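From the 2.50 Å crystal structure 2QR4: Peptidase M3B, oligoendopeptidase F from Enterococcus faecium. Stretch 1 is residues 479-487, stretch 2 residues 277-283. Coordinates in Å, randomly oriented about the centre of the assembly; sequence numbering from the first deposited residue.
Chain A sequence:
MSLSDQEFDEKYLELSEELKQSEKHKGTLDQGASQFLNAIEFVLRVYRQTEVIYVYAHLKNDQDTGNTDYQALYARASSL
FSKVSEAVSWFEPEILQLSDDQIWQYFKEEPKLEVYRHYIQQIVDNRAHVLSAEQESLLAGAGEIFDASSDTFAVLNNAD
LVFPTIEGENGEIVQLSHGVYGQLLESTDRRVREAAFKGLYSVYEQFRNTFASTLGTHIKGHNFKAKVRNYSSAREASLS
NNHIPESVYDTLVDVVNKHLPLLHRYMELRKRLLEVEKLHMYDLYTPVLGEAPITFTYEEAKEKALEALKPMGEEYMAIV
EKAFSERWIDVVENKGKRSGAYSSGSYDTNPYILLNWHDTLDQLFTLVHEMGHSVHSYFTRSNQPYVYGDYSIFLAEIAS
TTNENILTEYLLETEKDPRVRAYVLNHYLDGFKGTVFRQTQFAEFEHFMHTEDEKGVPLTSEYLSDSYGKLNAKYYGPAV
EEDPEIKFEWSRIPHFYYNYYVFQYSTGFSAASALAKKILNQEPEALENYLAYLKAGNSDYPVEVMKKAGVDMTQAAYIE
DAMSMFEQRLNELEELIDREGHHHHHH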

# COMPACT_ATOMS: atom_id res chain seq x y z
N ALA A 479 -17.17 -16.79 29.85
CA ALA A 479 -18.42 -17.38 29.36
C ALA A 479 -18.37 -17.65 27.85
O ALA A 479 -19.11 -18.50 27.34
CB ALA A 479 -19.59 -16.51 29.70
N VAL A 480 -17.50 -16.93 27.16
CA VAL A 480 -17.34 -17.08 25.72
C VAL A 480 -16.07 -17.87 25.41
O VAL A 480 -14.99 -17.51 25.87
CB VAL A 480 -17.28 -15.68 25.04
CG1 VAL A 480 -17.00 -15.80 23.54
CG2 VAL A 480 -18.58 -14.93 25.29
N GLU A 481 -16.19 -18.96 24.66
CA GLU A 481 -15.02 -19.76 24.29
C GLU A 481 -14.05 -18.95 23.44
O GLU A 481 -14.47 -18.13 22.62
CB GLU A 481 -15.43 -21.02 23.53
CG GLU A 481 -16.16 -22.04 24.38
CD GLU A 481 -15.43 -22.33 25.67
OE1 GLU A 481 -16.01 -22.06 26.75
OE2 GLU A 481 -14.29 -22.84 25.61
N GLU A 482 -12.75 -19.17 23.65
CA GLU A 482 -11.73 -18.53 22.82
C GLU A 482 -11.64 -19.24 21.47
O GLU A 482 -10.88 -20.18 21.32
CB GLU A 482 -10.36 -18.53 23.52
CG GLU A 482 -10.27 -17.57 24.72
CD GLU A 482 -8.97 -17.68 25.51
OE1 GLU A 482 -8.96 -17.30 26.70
OE2 GLU A 482 -7.96 -18.14 24.94
N ASP A 483 -12.44 -18.79 20.51
CA ASP A 483 -12.39 -19.32 19.15
C ASP A 483 -11.08 -18.88 18.49
O ASP A 483 -10.75 -17.70 18.50
CB ASP A 483 -13.57 -18.78 18.33
CG ASP A 483 -14.92 -19.30 18.83
OD1 ASP A 483 -15.12 -20.54 18.83
OD2 ASP A 483 -15.78 -18.46 19.18
N PRO A 484 -10.33 -19.82 17.92
CA PRO A 484 -9.09 -19.44 17.23
C PRO A 484 -9.35 -18.50 16.05
O PRO A 484 -8.51 -17.66 15.72
CB PRO A 484 -8.48 -20.76 16.75
CG PRO A 484 -9.49 -21.84 17.05
CD PRO A 484 -10.58 -21.28 17.93
N GLU A 485 -10.52 -18.63 15.44
CA GLU A 485 -10.81 -17.83 14.26
C GLU A 485 -10.82 -16.34 14.57
O GLU A 485 -10.43 -15.52 13.74
CB GLU A 485 -12.14 -18.27 13.65
CG GLU A 485 -12.12 -19.67 13.02
CD GLU A 485 -12.39 -20.79 14.00
OE1 GLU A 485 -12.59 -20.53 15.21
OE2 GLU A 485 -12.43 -21.95 13.56
N ILE A 486 -11.25 -15.98 15.77
CA ILE A 486 -11.50 -14.58 16.07
C ILE A 486 -10.21 -13.79 16.25
O ILE A 486 -10.23 -12.58 16.33
CB ILE A 486 -12.40 -14.39 17.30
CG1 ILE A 486 -13.21 -13.11 17.16
CG2 ILE A 486 -11.59 -14.38 18.58
CD1 ILE A 486 -14.32 -13.23 16.13
N LYS A 487 -9.08 -14.49 16.34
CA LYS A 487 -7.79 -13.80 16.39
C LYS A 487 -7.54 -12.97 15.13
O LYS A 487 -6.71 -12.05 15.14
CB LYS A 487 -6.64 -14.79 16.60
CG LYS A 487 -6.73 -15.55 17.90
CD LYS A 487 -5.70 -16.67 17.95
CE LYS A 487 -4.31 -16.11 18.04
NZ LYS A 487 -3.37 -17.15 18.57
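Stretch 2 277-283: EKLHMYD

Stretch 2 lies against stretch 1, about 200 residues away in the same chain. It packs on Ala479 to Glu481, Asp483 and Ile486. It runs as loop through Lys278 and closes with a 3-10 segment, Met281 to Asp283. The two chains run in the same general direction here: Val480 lies nearest Leu279, and Glu481 nearest His280. The closest pair of CA atoms is Val480 CA and Leu279 CA, 5.0 Å apart. One backbone hydrogen bond joins the two stretches: Glu481 N donates to Leu279 O at 2.7 Å, nearly straight.

Met281, a selenomethionine, has the largest area covered. Its backbone is held at the start of the 3-10 segment, where Met281 N donates to Asp483 OD2 at 2.7 Å. Its side chain packs against two apolar residues, with Met281 SE 3.7 Å from Val480 CG1 and Met281 CG 3.8 Å from Ile486 CD1.

Asp483 also accepts from the ring of His280, His280 ND1 to Asp483 OD1 at 2.8 Å. One carboxylate thus ties down two successive residues.

Glu481 is the most covered residue of stretch 1. Its CB lies over one face of the His280 ring, 4.2 Å from the ring centroid. Glu481 OE1 reaches to 3.4 Å from Lys278 CG.

Leu279 sits beside Val480, Leu279 CD2 to Val480 CG2 at 3.9 Å. A water oxygen accepts from Leu279 N at 3.1 Å and donates to Ala479 O at 2.7 Å and Glu481 OE1 at 2.9 Å, bridging the stretches.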

# COMPACT_ATOMS: atom_id res chain seq x y z
N GLU A 277 -23.84 -25.90 25.37
CA GLU A 277 -22.78 -26.36 26.27
C GLU A 277 -21.69 -25.30 26.34
O GLU A 277 -21.17 -25.02 27.41
CB GLU A 277 -22.19 -27.69 25.78
CG GLU A 277 -21.19 -28.33 26.73
CD GLU A 277 -21.81 -28.68 28.08
OE1 GLU A 277 -23.03 -28.96 28.12
OE2 GLU A 277 -21.08 -28.67 29.09
N LYS A 278 -21.34 -24.72 25.20
CA LYS A 278 -20.35 -23.65 25.19
C LYS A 278 -20.72 -22.51 24.24
O LYS A 278 -21.17 -22.75 23.12
CB LYS A 278 -18.96 -24.22 24.91
CG LYS A 278 -18.22 -24.56 26.21
CD LYS A 278 -17.27 -25.70 26.07
CE LYS A 278 -16.53 -25.92 27.38
NZ LYS A 278 -17.47 -26.05 28.53
N LEU A 279 -20.55 -21.27 24.70
CA LEU A 279 -20.90 -20.09 23.90
C LEU A 279 -19.72 -19.65 23.05
O LEU A 279 -18.63 -19.41 23.57
CB LEU A 279 -21.30 -18.92 24.81
CG LEU A 279 -22.03 -17.75 24.11
CD1 LEU A 279 -23.41 -18.15 23.60
CD2 LEU A 279 -22.16 -16.55 25.03
N HIS A 280 -19.94 -19.53 21.75
CA HIS A 280 -18.84 -19.14 20.87
C HIS A 280 -19.15 -17.79 20.21
O HIS A 280 -20.31 -17.34 20.19
CB HIS A 280 -18.63 -20.18 19.76
CG HIS A 280 -18.30 -21.55 20.26
ND1 HIS A 280 -17.02 -22.07 20.22
CD2 HIS A 280 -19.09 -22.53 20.77
CE1 HIS A 280 -17.04 -23.30 20.70
NE2 HIS A 280 -18.28 -23.60 21.04
N MSE A 281 -18.12 -17.17 19.63
CA MSE A 281 -18.32 -15.95 18.85
C MSE A 281 -19.48 -16.11 17.87
O MSE A 281 -20.30 -15.20 17.71
CB MSE A 281 -17.03 -15.53 18.14
CG MSE A 281 -15.88 -15.11 19.09
SE MSE A 281 -16.41 -13.81 20.49
CE MSE A 281 -17.00 -12.31 19.37
N TYR A 282 -19.60 -17.28 17.25
CA TYR A 282 -20.65 -17.45 16.24
C TYR A 282 -22.04 -17.65 16.84
O TYR A 282 -22.99 -17.98 16.12
CB TYR A 282 -20.30 -18.57 15.26
CG TYR A 282 -19.98 -19.90 15.89
CD1 TYR A 282 -20.98 -20.71 16.42
CD2 TYR A 282 -18.67 -20.37 15.93
CE1 TYR A 282 -20.67 -21.96 16.99
CE2 TYR A 282 -18.35 -21.61 16.49
CZ TYR A 282 -19.35 -22.40 17.02
OH TYR A 282 -19.02 -23.61 17.58
N ASP A 283 -22.16 -17.46 18.15
CA ASP A 283 -23.48 -17.51 18.81
C ASP A 283 -23.98 -16.16 19.31
O ASP A 283 -25.05 -16.10 19.93
CB ASP A 283 -23.44 -18.47 20.01
CG ASP A 283 -23.21 -19.91 19.60
OD1 ASP A 283 -23.78 -20.34 18.57
OD2 ASP A 283 -22.45 -20.59 20.33
O HOH W 1 -18.76 -21.21 27.26